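Local coordinates for protein SAM-dependent methyltransferase (Pyrococcus horikoshii, PDB 1WZN) that binds S-adenosyl-L-homocysteine and, as a class I SAM-dependent methyltransferase, probably transfers the methyl group of S-adenosylmethionine to an unspecified acceptor, at residues L8-D13 / M75-R80; L71-L76 / F92-V97; R18-V23 / T52-L57. One frame throughout, in Å; residues are numbered along the deposited sequence.

Interaction 1. Residues L8-D13 / M75-R80; sequences LAEYYD and MLRVAR. With SAH (S-adenosyl-L-homocysteine), chain F; SO4 (sulfate ion), chain D.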
loop_
_atom_site.group_PDB
_atom_site.type_symbol
_atom_site.label_atom_id
_atom_site.label_comp_id
_atom_site.label_asym_id
_atom_site.label_seq_id
_atom_site.Cartn_x
_atom_site.Cartn_y
_atom_site.Cartn_z
ATOM N N LEU A 8 -28.181 0.803 -17.992
ATOM C CA LEU A 8 -27.026 1.629 -18.384
ATOM C C LEU A 8 -26.628 1.394 -19.844
ATOM O O LEU A 8 -25.620 1.885 -20.340
ATOM C CB LEU A 8 -25.827 1.297 -17.475
ATOM C CG LEU A 8 -25.972 1.867 -16.059
ATOM C CD1 LEU A 8 -24.899 1.331 -15.112
ATOM C CD2 LEU A 8 -25.856 3.395 -16.019
ATOM N N ALA A 9 -27.413 0.637 -20.604
ATOM C CA ALA A 9 -27.056 0.340 -21.993
ATOM C C ALA A 9 -26.695 1.561 -22.842
ATOM O O ALA A 9 -25.693 1.545 -23.549
ATOM C CB ALA A 9 -28.183 -0.456 -22.669
ATOM N N GLU A 10 -27.508 2.611 -22.781
ATOM C CA GLU A 10 -27.238 3.813 -23.567
ATOM C C GLU A 10 -25.950 4.534 -23.146
ATOM O O GLU A 10 -25.495 5.447 -23.838
ATOM C CB GLU A 10 -28.419 4.793 -23.483
ATOM C CG GLU A 10 -29.724 4.318 -24.121
ATOM C CD GLU A 10 -29.604 4.041 -25.615
ATOM O OE1 GLU A 10 -28.704 4.610 -26.269
ATOM O OE2 GLU A 10 -30.423 3.259 -26.135
ATOM N N TYR A 11 -25.360 4.125 -22.023
ATOM C CA TYR A 11 -24.126 4.738 -21.539
ATOM C C TYR A 11 -22.926 3.815 -21.722
ATOM O O TYR A 11 -21.790 4.203 -21.457
ATOM C CB TYR A 11 -24.251 5.098 -20.051
ATOM C CG TYR A 11 -25.310 6.135 -19.756
ATOM C CD1 TYR A 11 -25.072 7.492 -19.983
ATOM C CD2 TYR A 11 -26.564 5.755 -19.282
ATOM C CE1 TYR A 11 -26.065 8.446 -19.745
ATOM C CE2 TYR A 11 -27.561 6.701 -19.042
ATOM C CZ TYR A 11 -27.304 8.042 -19.276
ATOM O OH TYR A 11 -28.292 8.967 -19.041
ATOM N N TYR A 12 -23.176 2.591 -22.176
ATOM C CA TYR A 12 -22.097 1.624 -22.368
ATOM C C TYR A 12 -20.940 2.140 -23.237
ATOM O O TYR A 12 -19.772 2.019 -22.865
ATOM C CB TYR A 12 -22.651 0.328 -22.983
ATOM C CG TYR A 12 -21.647 -0.810 -22.994
ATOM C CD1 TYR A 12 -21.474 -1.629 -21.871
ATOM C CD2 TYR A 12 -20.850 -1.046 -24.108
ATOM C CE1 TYR A 12 -20.530 -2.653 -21.868
ATOM C CE2 TYR A 12 -19.901 -2.067 -24.114
ATOM C CZ TYR A 12 -19.747 -2.864 -22.988
ATOM O OH TYR A 12 -18.795 -3.853 -22.987
ATOM N N ASP A 13 -21.255 2.705 -24.399
ATOM C CA ASP A 13 -20.215 3.205 -25.290
ATOM C C ASP A 13 -19.454 4.385 -24.676
ATOM O O ASP A 13 -18.289 4.613 -24.999
ATOM C CB ASP A 13 -20.812 3.602 -26.650
ATOM C CG ASP A 13 -21.216 2.389 -27.485
ATOM O OD1 ASP A 13 -21.029 1.252 -27.000
ATOM O OD2 ASP A 13 -21.713 2.569 -28.619
ATOM N N MET A 75 -29.099 -3.552 -25.328
ATOM C CA MET A 75 -27.777 -3.428 -25.943
ATOM C C MET A 75 -27.908 -3.479 -27.465
ATOM O O MET A 75 -27.290 -2.682 -28.178
ATOM C CB MET A 75 -26.852 -4.555 -25.467
ATOM C CG MET A 75 -26.526 -4.512 -23.973
ATOM S SD MET A 75 -25.496 -3.091 -23.524
ATOM C CE MET A 75 -23.917 -3.643 -24.080
ATOM N N LEU A 76 -28.709 -4.421 -27.960
ATOM C CA LEU A 76 -28.927 -4.568 -29.399
ATOM C C LEU A 76 -29.520 -3.293 -30.002
ATOM O O LEU A 76 -29.245 -2.950 -31.156
ATOM C CB LEU A 76 -29.865 -5.749 -29.678
ATOM C CG LEU A 76 -29.399 -7.143 -29.240
ATOM C CD1 LEU A 76 -30.477 -8.172 -29.541
ATOM C CD2 LEU A 76 -28.105 -7.497 -29.960
ATOM N N ARG A 77 -30.339 -2.593 -29.222
ATOM C CA ARG A 77 -30.951 -1.361 -29.702
ATOM C C ARG A 77 -29.861 -0.386 -30.131
ATOM O O ARG A 77 -29.968 0.261 -31.175
ATOM C CB ARG A 77 -31.814 -0.735 -28.602
ATOM C CG ARG A 77 -32.511 0.543 -29.029
ATOM C CD ARG A 77 -33.407 1.090 -27.928
ATOM N NE ARG A 77 -34.082 2.312 -28.363
ATOM C CZ ARG A 77 -34.965 2.985 -27.628
ATOM N NH1 ARG A 77 -35.287 2.556 -26.413
ATOM N NH2 ARG A 77 -35.526 4.086 -28.111
ATOM N N VAL A 78 -28.811 -0.289 -29.316
ATOM C CA VAL A 78 -27.682 0.589 -29.598
ATOM C C VAL A 78 -26.910 0.093 -30.812
ATOM O O VAL A 78 -26.544 0.869 -31.690
ATOM C CB VAL A 78 -26.708 0.659 -28.384
ATOM C CG1 VAL A 78 -25.518 1.568 -28.711
ATOM C CG2 VAL A 78 -27.452 1.162 -27.154
ATOM N N ALA A 79 -26.652 -1.209 -30.856
ATOM C CA ALA A 79 -25.924 -1.792 -31.979
ATOM C C ALA A 79 -26.632 -1.524 -33.316
ATOM O O ALA A 79 -25.999 -1.117 -34.295
ATOM C CB ALA A 79 -25.754 -3.296 -31.765
ATOM N N ARG A 80 -27.942 -1.746 -33.354
ATOM C CA ARG A 80 -28.697 -1.531 -34.588
ATOM C C ARG A 80 -28.692 -0.070 -35.018
ATOM O O ARG A 80 -28.625 0.235 -36.212
ATOM C CB ARG A 80 -30.144 -2.012 -34.427
ATOM C CG ARG A 80 -30.288 -3.516 -34.234
ATOM C CD ARG A 80 -31.734 -3.941 -34.405
ATOM N NE ARG A 80 -31.942 -5.360 -34.135
ATOM C CZ ARG A 80 -32.404 -5.848 -32.988
ATOM N NH1 ARG A 80 -32.709 -5.032 -31.991
ATOM N NH2 ARG A 80 -32.581 -7.155 -32.847
HETATM N N SAH F . -18.871 -8.058 -27.112
HETATM C CA SAH F . -19.237 -6.648 -26.661
HETATM C CB SAH F . -19.887 -6.525 -25.311
HETATM C CG SAH F . -19.168 -6.961 -24.044
HETATM S SD SAH F . -20.374 -6.711 -22.664
HETATM C C SAH F . -17.892 -5.796 -26.744
HETATM O O SAH F . -16.836 -6.337 -27.122
HETATM O OXT SAH F . -17.997 -4.549 -26.413
HETATM C "C5'" SAH F . -20.907 -8.329 -22.255
HETATM C "C4'" SAH F . -22.228 -8.731 -23.077
HETATM O "O4'" SAH F . -22.517 -10.044 -22.584
HETATM C "C3'" SAH F . -23.472 -7.930 -22.768
HETATM O "O3'" SAH F . -23.945 -7.268 -23.942
HETATM C "C2'" SAH F . -24.461 -9.018 -22.179
HETATM O "O2'" SAH F . -25.822 -8.735 -22.477
HETATM C "C1'" SAH F . -23.937 -10.297 -22.807
HETATM N N9 SAH F . -24.258 -11.463 -22.223
HETATM C C8 SAH F . -24.042 -11.974 -20.950
HETATM N N7 SAH F . -24.501 -13.165 -20.745
HETATM C C5 SAH F . -25.098 -13.527 -21.984
HETATM C C6 SAH F . -25.772 -14.726 -22.393
HETATM N N6 SAH F . -25.963 -15.784 -21.594
HETATM N N1 SAH F . -26.224 -14.719 -23.697
HETATM C C2 SAH F . -26.051 -13.662 -24.543
HETATM N N3 SAH F . -25.407 -12.496 -24.185
HETATM C C4 SAH F . -24.960 -12.499 -22.899
HETATM S S SO4 D . -33.468 4.034 -31.735
HETATM O O1 SO4 D . -33.744 2.586 -31.669
HETATM O O2 SO4 D . -32.276 4.280 -32.571
HETATM O O3 SO4 D . -33.233 4.549 -30.373
HETATM O O4 SO4 D . -34.632 4.721 -32.330
#
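This is a mainly apolar contact, without a hydrogen bond across it, that lays the N-terminal loop and the start of helix 12-15 against helix 73-85 beside the bound S-adenosyl-L-homocysteine. Met75, bent at chi2 and chi3, sets CE over one face of the Tyr12 ring, 3.9 Å from the centroid, a CH-pi contact within a Met-aromatic pair. Its sulfur turns back to Ala9, with Met75 SD 3.9 Å from Ala9 CB. Tyr12, CG anti to the backbone N (chi1 -170°), sends its hydroxyl to the ligand, OH lying 3.3 Å from the SAH sulfur SD. An alanine here would remove the ring beneath the Met75 methyl and would probably loosen the wall beside the thioether. Further out, Val78 is met by two carboxylates: CG1 faces Asp13 OD2 tip to tip, and CG2 lies 3.8 Å from Glu10 OE1. Asp13 is held by Lys82 and Thr52, Glu10 by Arg81. Arg77 NE hydrogen-bonds O3 of a sulfate (3.1 Å), probably from the crystallisation liquor, that Arg81 also binds. A segment folded thus over the ligand is consistent with the N-terminal lid over the SAM site in many class I methyltransferases.

Interaction 2. Residues L71-L76 / F92-V97; sequences LHEEML and FLQGDV. With SAH (S-adenosyl-L-homocysteine), chain F.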
loop_
_atom_site.group_PDB
_atom_site.type_symbol
_atom_site.label_atom_id
_atom_site.label_comp_id
_atom_site.label_asym_id
_atom_site.label_seq_id
_atom_site.Cartn_x
_atom_site.Cartn_y
_atom_site.Cartn_z
ATOM N N LEU A 71 -28.140 -11.269 -25.208
ATOM C CA LEU A 71 -29.250 -11.553 -24.320
ATOM C C LEU A 71 -30.137 -10.332 -24.097
ATOM O O LEU A 71 -31.347 -10.461 -23.919
ATOM C CB LEU A 71 -28.712 -12.040 -22.966
ATOM C CG LEU A 71 -29.728 -12.462 -21.901
ATOM C CD1 LEU A 71 -30.555 -13.637 -22.415
ATOM C CD2 LEU A 71 -28.985 -12.858 -20.625
ATOM N N HIS A 72 -29.539 -9.145 -24.121
ATOM C CA HIS A 72 -30.294 -7.932 -23.855
ATOM C C HIS A 72 -30.634 -7.034 -25.037
ATOM O O HIS A 72 -29.755 -6.514 -25.726
ATOM C CB HIS A 72 -29.568 -7.119 -22.778
ATOM C CG HIS A 72 -29.434 -7.846 -21.476
ATOM N ND1 HIS A 72 -28.285 -8.514 -21.110
ATOM C CD2 HIS A 72 -30.326 -8.055 -20.479
ATOM C CE1 HIS A 72 -28.476 -9.106 -19.943
ATOM N NE2 HIS A 72 -29.706 -8.843 -19.539
ATOM N N GLU A 73 -31.933 -6.848 -25.236
ATOM C CA GLU A 73 -32.460 -6.014 -26.307
ATOM C C GLU A 73 -31.981 -4.572 -26.151
ATOM O O GLU A 73 -31.803 -3.858 -27.138
ATOM C CB GLU A 73 -33.991 -6.059 -26.275
ATOM C CG GLU A 73 -34.664 -5.412 -27.467
ATOM C CD GLU A 73 -34.206 -6.021 -28.778
ATOM O OE1 GLU A 73 -34.199 -7.265 -28.890
ATOM O OE2 GLU A 73 -33.855 -5.253 -29.694
ATOM N N GLU A 74 -31.772 -4.139 -24.908
ATOM C CA GLU A 74 -31.314 -2.771 -24.675
ATOM C C GLU A 74 -29.946 -2.525 -25.317
ATOM O O GLU A 74 -29.659 -1.419 -25.790
ATOM C CB GLU A 74 -31.251 -2.470 -23.171
ATOM C CG GLU A 74 -32.606 -2.540 -22.467
ATOM C CD GLU A 74 -32.881 -3.897 -21.843
ATOM O OE1 GLU A 74 -32.448 -4.924 -22.414
ATOM O OE2 GLU A 74 -33.540 -3.937 -20.782
ATOM N N MET A 75 -29.099 -3.552 -25.328
ATOM C CA MET A 75 -27.777 -3.428 -25.943
ATOM C C MET A 75 -27.908 -3.479 -27.465
ATOM O O MET A 75 -27.290 -2.682 -28.178
ATOM C CB MET A 75 -26.852 -4.555 -25.467
ATOM C CG MET A 75 -26.526 -4.512 -23.973
ATOM S SD MET A 75 -25.496 -3.091 -23.524
ATOM C CE MET A 75 -23.917 -3.643 -24.080
ATOM N N LEU A 76 -28.709 -4.421 -27.960
ATOM C CA LEU A 76 -28.927 -4.568 -29.399
ATOM C C LEU A 76 -29.520 -3.293 -30.002
ATOM O O LEU A 76 -29.245 -2.950 -31.156
ATOM C CB LEU A 76 -29.865 -5.749 -29.678
ATOM C CG LEU A 76 -29.399 -7.143 -29.240
ATOM C CD1 LEU A 76 -30.477 -8.172 -29.541
ATOM C CD2 LEU A 76 -28.105 -7.497 -29.960
ATOM N N PHE A 92 -28.725 -8.662 -36.224
ATOM C CA PHE A 92 -28.654 -8.687 -34.766
ATOM C C PHE A 92 -29.825 -9.509 -34.224
ATOM O O PHE A 92 -30.980 -9.289 -34.600
ATOM C CB PHE A 92 -28.685 -7.259 -34.208
ATOM C CG PHE A 92 -27.374 -6.532 -34.345
ATOM C CD1 PHE A 92 -26.264 -6.930 -33.598
ATOM C CD2 PHE A 92 -27.237 -5.466 -35.229
ATOM C CE1 PHE A 92 -25.032 -6.272 -33.730
ATOM C CE2 PHE A 92 -26.019 -4.805 -35.370
ATOM C CZ PHE A 92 -24.912 -5.205 -34.619
ATOM N N LEU A 93 -29.511 -10.456 -33.345
ATOM C CA LEU A 93 -30.508 -11.350 -32.761
ATOM C C LEU A 93 -30.455 -11.344 -31.241
ATOM O O LEU A 93 -29.379 -11.238 -30.655
ATOM C CB LEU A 93 -30.247 -12.786 -33.222
ATOM C CG LEU A 93 -30.081 -13.049 -34.719
ATOM C CD1 LEU A 93 -29.527 -14.454 -34.943
ATOM C CD2 LEU A 93 -31.417 -12.876 -35.401
ATOM N N GLN A 94 -31.616 -11.493 -30.611
ATOM C CA GLN A 94 -31.678 -11.554 -29.156
ATOM C C GLN A 94 -31.742 -13.021 -28.779
ATOM O O GLN A 94 -32.421 -13.812 -29.441
ATOM C CB GLN A 94 -32.921 -10.835 -28.626
ATOM C CG GLN A 94 -33.021 -10.771 -27.087
ATOM C CD GLN A 94 -33.389 -12.104 -26.447
ATOM O OE1 GLN A 94 -34.252 -12.827 -26.950
ATOM N NE2 GLN A 94 -32.748 -12.425 -25.322
ATOM N N GLY A 95 -31.027 -13.389 -27.725
ATOM C CA GLY A 95 -31.029 -14.769 -27.286
ATOM C C GLY A 95 -29.863 -15.059 -26.366
ATOM O O GLY A 95 -28.932 -14.259 -26.249
ATOM N N ASP A 96 -29.925 -16.215 -25.717
ATOM C CA ASP A 96 -28.893 -16.672 -24.794
ATOM C C ASP A 96 -27.862 -17.454 -25.614
ATOM O O ASP A 96 -28.233 -18.329 -26.408
ATOM C CB ASP A 96 -29.543 -17.596 -23.758
ATOM C CG ASP A 96 -28.616 -17.956 -22.611
ATOM O OD1 ASP A 96 -27.385 -18.006 -22.806
ATOM O OD2 ASP A 96 -29.136 -18.215 -21.507
ATOM N N VAL A 97 -26.580 -17.144 -25.437
ATOM C CA VAL A 97 -25.533 -17.849 -26.171
ATOM C C VAL A 97 -25.525 -19.343 -25.848
ATOM O O VAL A 97 -25.092 -20.154 -26.671
ATOM C CB VAL A 97 -24.109 -17.295 -25.866
ATOM C CG1 VAL A 97 -23.994 -15.848 -26.328
ATOM C CG2 VAL A 97 -23.793 -17.418 -24.381
HETATM N N SAH F . -18.871 -8.058 -27.112
HETATM C CA SAH F . -19.237 -6.648 -26.661
HETATM C CB SAH F . -19.887 -6.525 -25.311
HETATM C CG SAH F . -19.168 -6.961 -24.044
HETATM S SD SAH F . -20.374 -6.711 -22.664
HETATM C C SAH F . -17.892 -5.796 -26.744
HETATM O O SAH F . -16.836 -6.337 -27.122
HETATM O OXT SAH F . -17.997 -4.549 -26.413
HETATM C "C5'" SAH F . -20.907 -8.329 -22.255
HETATM C "C4'" SAH F . -22.228 -8.731 -23.077
HETATM O "O4'" SAH F . -22.517 -10.044 -22.584
HETATM C "C3'" SAH F . -23.472 -7.930 -22.768
HETATM O "O3'" SAH F . -23.945 -7.268 -23.942
HETATM C "C2'" SAH F . -24.461 -9.018 -22.179
HETATM O "O2'" SAH F . -25.822 -8.735 -22.477
HETATM C "C1'" SAH F . -23.937 -10.297 -22.807
HETATM N N9 SAH F . -24.258 -11.463 -22.223
HETATM C C8 SAH F . -24.042 -11.974 -20.950
HETATM N N7 SAH F . -24.501 -13.165 -20.745
HETATM C C5 SAH F . -25.098 -13.527 -21.984
HETATM C C6 SAH F . -25.772 -14.726 -22.393
HETATM N N6 SAH F . -25.963 -15.784 -21.594
HETATM N N1 SAH F . -26.224 -14.719 -23.697
HETATM C C2 SAH F . -26.051 -13.662 -24.543
HETATM N N3 SAH F . -25.407 -12.496 -24.185
HETATM C C4 SAH F . -24.960 -12.499 -22.899
#
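The backbones draw closest where the turn after strand 65-70 passes the end of strand 91-94, with Leu71 CA 4.7 Å from Gly95 CA, and then diverge as helix 73-85 begins. One hydrogen bond crosses, from the Gln94 side chain to a backbone carbonyl: with CG anti to the backbone N (chi1 -176°) and a bend at chi2, Gln94 brings NE2 to within 2.8 Å of Leu71 O. The bond is fairly straight (158°) and the acceptor lies near the amide plane, but the donor sits above the carbonyl plane. Leu71 runs alongside Gln94, and Leu71 CB rests 3.5 Å from SAH C2. On the helix, Leu76 pushes CD1 to 3.4 Å from Leu93 O, and its CD2 slides past Phe92 CD1. His72, Asp96 and Val97 N turn to the ligand. His72 ND1 donates to the ribose O2' of SAH almost straight, at 174°, with the oxygen in the ring plane. SAH N6 donates to Asp96 OD1 (2.9 Å). SAH N1 accepts from Val97 N (3.0 Å), so the adenine is read along its Watson-Crick edge. Ligand held by Asp70 and His72 at the end of one strand, adenine after the next: this beta-alpha-beta unit forms the nucleoside half of a Rossmann-like methyltransferase site.

Interaction 3. Residues R18-V23 / T52-L57; sequences RRIERV and TGIPTL. With SAH (S-adenosyl-L-homocysteine), chain F.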
loop_
_atom_site.group_PDB
_atom_site.type_symbol
_atom_site.label_atom_id
_atom_site.label_comp_id
_atom_site.label_asym_id
_atom_site.label_seq_id
_atom_site.Cartn_x
_atom_site.Cartn_y
_atom_site.Cartn_z
ATOM N N ARG A 18 -12.611 4.077 -24.301
ATOM C CA ARG A 18 -11.266 3.595 -24.597
ATOM C C ARG A 18 -11.292 2.307 -25.418
ATOM O O ARG A 18 -10.544 2.123 -26.370
ATOM C CB ARG A 18 -10.546 3.356 -23.269
ATOM C CG ARG A 18 -10.365 4.646 -22.470
ATOM C CD ARG A 18 -9.512 4.433 -21.216
ATOM N NE ARG A 18 -9.434 5.668 -20.433
ATOM C CZ ARG A 18 -10.493 5.976 -19.660
ATOM N NH1 ARG A 18 -11.536 5.166 -19.611
ATOM N NH2 ARG A 18 -10.491 7.113 -18.959
ATOM N N ARG A 19 -12.163 1.375 -24.993
ATOM C CA ARG A 19 -12.280 0.124 -25.730
ATOM C C ARG A 19 -12.579 0.372 -27.208
ATOM O O ARG A 19 -12.141 -0.357 -28.089
ATOM C CB ARG A 19 -13.408 -0.696 -25.100
ATOM C CG ARG A 19 -13.394 -2.153 -25.563
ATOM C CD ARG A 19 -14.612 -2.492 -26.429
ATOM N NE ARG A 19 -14.718 -3.940 -26.625
ATOM C CZ ARG A 19 -14.002 -4.482 -27.627
ATOM N NH1 ARG A 19 -13.236 -3.717 -28.385
ATOM N NH2 ARG A 19 -14.070 -5.798 -27.852
ATOM N N ILE A 20 -13.382 1.424 -27.458
ATOM C CA ILE A 20 -13.752 1.739 -28.834
ATOM C C ILE A 20 -12.584 2.349 -29.613
ATOM O O ILE A 20 -12.404 2.124 -30.803
ATOM C CB ILE A 20 -14.916 2.727 -28.807
ATOM C CG1 ILE A 20 -16.191 2.038 -28.311
ATOM C CG2 ILE A 20 -15.189 3.250 -30.228
ATOM C CD1 ILE A 20 -17.404 2.969 -28.350
ATOM N N GLU A 21 -11.797 3.180 -28.907
ATOM C CA GLU A 21 -10.718 3.886 -29.585
ATOM C C GLU A 21 -9.660 2.935 -30.154
ATOM O O GLU A 21 -8.869 3.287 -31.019
ATOM C CB GLU A 21 -10.078 4.860 -28.589
ATOM C CG GLU A 21 -10.488 6.312 -28.850
ATOM C CD GLU A 21 -10.339 7.116 -27.579
ATOM O OE1 GLU A 21 -9.341 6.947 -26.892
ATOM O OE2 GLU A 21 -11.225 7.919 -27.289
ATOM N N ARG A 22 -9.636 1.697 -29.616
ATOM C CA ARG A 22 -8.626 0.746 -30.074
ATOM C C ARG A 22 -9.236 -0.512 -30.704
ATOM O O ARG A 22 -8.589 -1.539 -30.857
ATOM C CB ARG A 22 -7.719 0.383 -28.891
ATOM C CG ARG A 22 -8.467 -0.245 -27.716
ATOM C CD ARG A 22 -7.501 -0.741 -26.628
ATOM N NE ARG A 22 -8.217 -1.039 -25.385
ATOM C CZ ARG A 22 -9.057 -2.089 -25.401
ATOM N NH1 ARG A 22 -9.225 -2.781 -26.513
ATOM N NH2 ARG A 22 -9.610 -2.508 -24.260
ATOM N N VAL A 23 -10.503 -0.451 -31.097
ATOM C CA VAL A 23 -11.136 -1.611 -31.711
ATOM C C VAL A 23 -10.465 -1.973 -33.034
ATOM O O VAL A 23 -10.413 -3.144 -33.415
ATOM C CB VAL A 23 -12.653 -1.364 -31.956
ATOM C CG1 VAL A 23 -12.855 -0.259 -32.984
ATOM C CG2 VAL A 23 -13.317 -2.650 -32.409
ATOM N N THR A 52 -23.247 -3.677 -27.660
ATOM C CA THR A 52 -23.543 -2.551 -28.548
ATOM C C THR A 52 -22.858 -2.718 -29.904
ATOM O O THR A 52 -22.878 -1.812 -30.743
ATOM C CB THR A 52 -23.087 -1.219 -27.946
ATOM O OG1 THR A 52 -21.660 -1.226 -27.811
ATOM C CG2 THR A 52 -23.745 -0.994 -26.579
ATOM N N GLY A 53 -22.240 -3.877 -30.104
ATOM C CA GLY A 53 -21.596 -4.179 -31.372
ATOM C C GLY A 53 -20.313 -3.465 -31.740
ATOM O O GLY A 53 -20.015 -3.309 -32.930
ATOM N N ILE A 54 -19.541 -3.048 -30.737
ATOM C CA ILE A 54 -18.285 -2.348 -30.983
ATOM C C ILE A 54 -17.397 -3.115 -31.974
ATOM O O ILE A 54 -17.080 -2.600 -33.045
ATOM C CB ILE A 54 -17.555 -2.064 -29.642
ATOM C CG1 ILE A 54 -18.331 -0.981 -28.881
ATOM C CG2 ILE A 54 -16.124 -1.602 -29.893
ATOM C CD1 ILE A 54 -17.896 -0.767 -27.447
ATOM N N PRO A 55 -16.987 -4.355 -31.643
ATOM C CA PRO A 55 -16.153 -5.048 -32.633
ATOM C C PRO A 55 -16.984 -5.595 -33.806
ATOM O O PRO A 55 -16.465 -5.810 -34.902
ATOM C CB PRO A 55 -15.486 -6.155 -31.811
ATOM C CG PRO A 55 -16.522 -6.461 -30.764
ATOM C CD PRO A 55 -17.014 -5.087 -30.362
ATOM N N THR A 56 -18.276 -5.812 -33.563
ATOM C CA THR A 56 -19.202 -6.328 -34.575
ATOM C C THR A 56 -19.229 -5.414 -35.806
ATOM O O THR A 56 -19.091 -5.870 -36.940
ATOM C CB THR A 56 -20.642 -6.413 -34.006
ATOM O OG1 THR A 56 -20.596 -6.920 -32.664
ATOM C CG2 THR A 56 -21.502 -7.345 -34.856
ATOM N N LEU A 57 -19.426 -4.122 -35.570
ATOM C CA LEU A 57 -19.467 -3.146 -36.653
ATOM C C LEU A 57 -18.111 -2.996 -37.339
ATOM O O LEU A 57 -18.040 -2.812 -38.556
ATOM C CB LEU A 57 -19.956 -1.790 -36.128
ATOM C CG LEU A 57 -21.483 -1.598 -36.113
ATOM C CD1 LEU A 57 -22.125 -2.553 -35.112
ATOM C CD2 LEU A 57 -21.815 -0.159 -35.756
HETATM N N SAH F . -18.871 -8.058 -27.112
HETATM C CA SAH F . -19.237 -6.648 -26.661
HETATM C CB SAH F . -19.887 -6.525 -25.311
HETATM C CG SAH F . -19.168 -6.961 -24.044
HETATM S SD SAH F . -20.374 -6.711 -22.664
HETATM C C SAH F . -17.892 -5.796 -26.744
HETATM O O SAH F . -16.836 -6.337 -27.122
HETATM O OXT SAH F . -17.997 -4.549 -26.413
HETATM C "C5'" SAH F . -20.907 -8.329 -22.255
HETATM C "C4'" SAH F . -22.228 -8.731 -23.077
HETATM O "O4'" SAH F . -22.517 -10.044 -22.584
HETATM C "C3'" SAH F . -23.472 -7.930 -22.768
HETATM O "O3'" SAH F . -23.945 -7.268 -23.942
HETATM C "C2'" SAH F . -24.461 -9.018 -22.179
HETATM O "O2'" SAH F . -25.822 -8.735 -22.477
HETATM C "C1'" SAH F . -23.937 -10.297 -22.807
HETATM N N9 SAH F . -24.258 -11.463 -22.223
HETATM C C8 SAH F . -24.042 -11.974 -20.950
HETATM N N7 SAH F . -24.501 -13.165 -20.745
HETATM C C5 SAH F . -25.098 -13.527 -21.984
HETATM C C6 SAH F . -25.772 -14.726 -22.393
HETATM N N6 SAH F . -25.963 -15.784 -21.594
HETATM N N1 SAH F . -26.224 -14.719 -23.697
HETATM C C2 SAH F . -26.051 -13.662 -24.543
HETATM N N3 SAH F . -25.407 -12.496 -24.185
HETATM C C4 SAH F . -24.960 -12.499 -22.899
#
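Ile54, Arg19 and Val23 carry much of this buried contact, in which helix 17-21 and the first residue of helix 23-36 close on the N-terminus of helix 54-61, the helix that follows the first strand of the Rossmann-like fold and its glycine-bearing loop. Gly53 is the N-cap there; its positive phi (72°) favours glycine, and a beta carbon would run into Leu57 CD1. Ile54 sits at the centre. Its CG1 branch, anti to the carbonyl carbon, drives CD1 between two residues of the opposing helix, meeting Arg19 CD at 3.8 Å on one and Ile20 CG1 on the other. Its CG2 branch lies against Arg19 CD and NH1 and, at 3.9 Å, against Val23 CG2. That Val23 methyl, anti to its backbone N, also lies 3.7 Å from Pro55 CA, so the valine bridges the first two residues of the helix. Arg19 passes Ile54 obliquely, with CG anti to the backbone N and the chain bent at chi2, and rests on Pro55, whose CD lies over one face of the guanidinium, toward the rim. The two ends of the guanidinium serve different acids: NH1 makes a salt bridge with Glu26, while NH2 turns to the homocysteine carboxylate. This positive group and the helix N-terminus nearby would probably favour the ionised carboxylate. Packing is tightest where Ile20 and Ile54 cross at about a right angle, CG1 of Ile20 only 3.4 Å from CD1 of Ile54. At the ligand, Arg19 NH2 approaches SAH O to 2.9 Å, but the bond is bent to 127° and weak.

All three contacts border the same S-adenosyl-L-homocysteine but attend to different parts of it: interaction 1 the thioether, interaction 2 the ribose and adenine, interaction 3 the carboxylate. Interaction 3 is the buried one; interactions 1 and 2 are partly buried, with charged or polar residues toward their outer sides. Interactions 1 and 2 share Met75 and Leu76 of helix 73-85, and a salt bridge from Arg80 to Glu73 ties them. Interaction 2 lies wholly within one beta-alpha-beta unit; interaction 1 brings the N-terminal segment onto its helix, interaction 3 onto helix 54-61. Asp13 OD1 probably hydrogen-bonds Thr52 OG1, linking 1 to 3. Only interaction 2 has a hydrogen bond between its segments; the others rely on apolar contact.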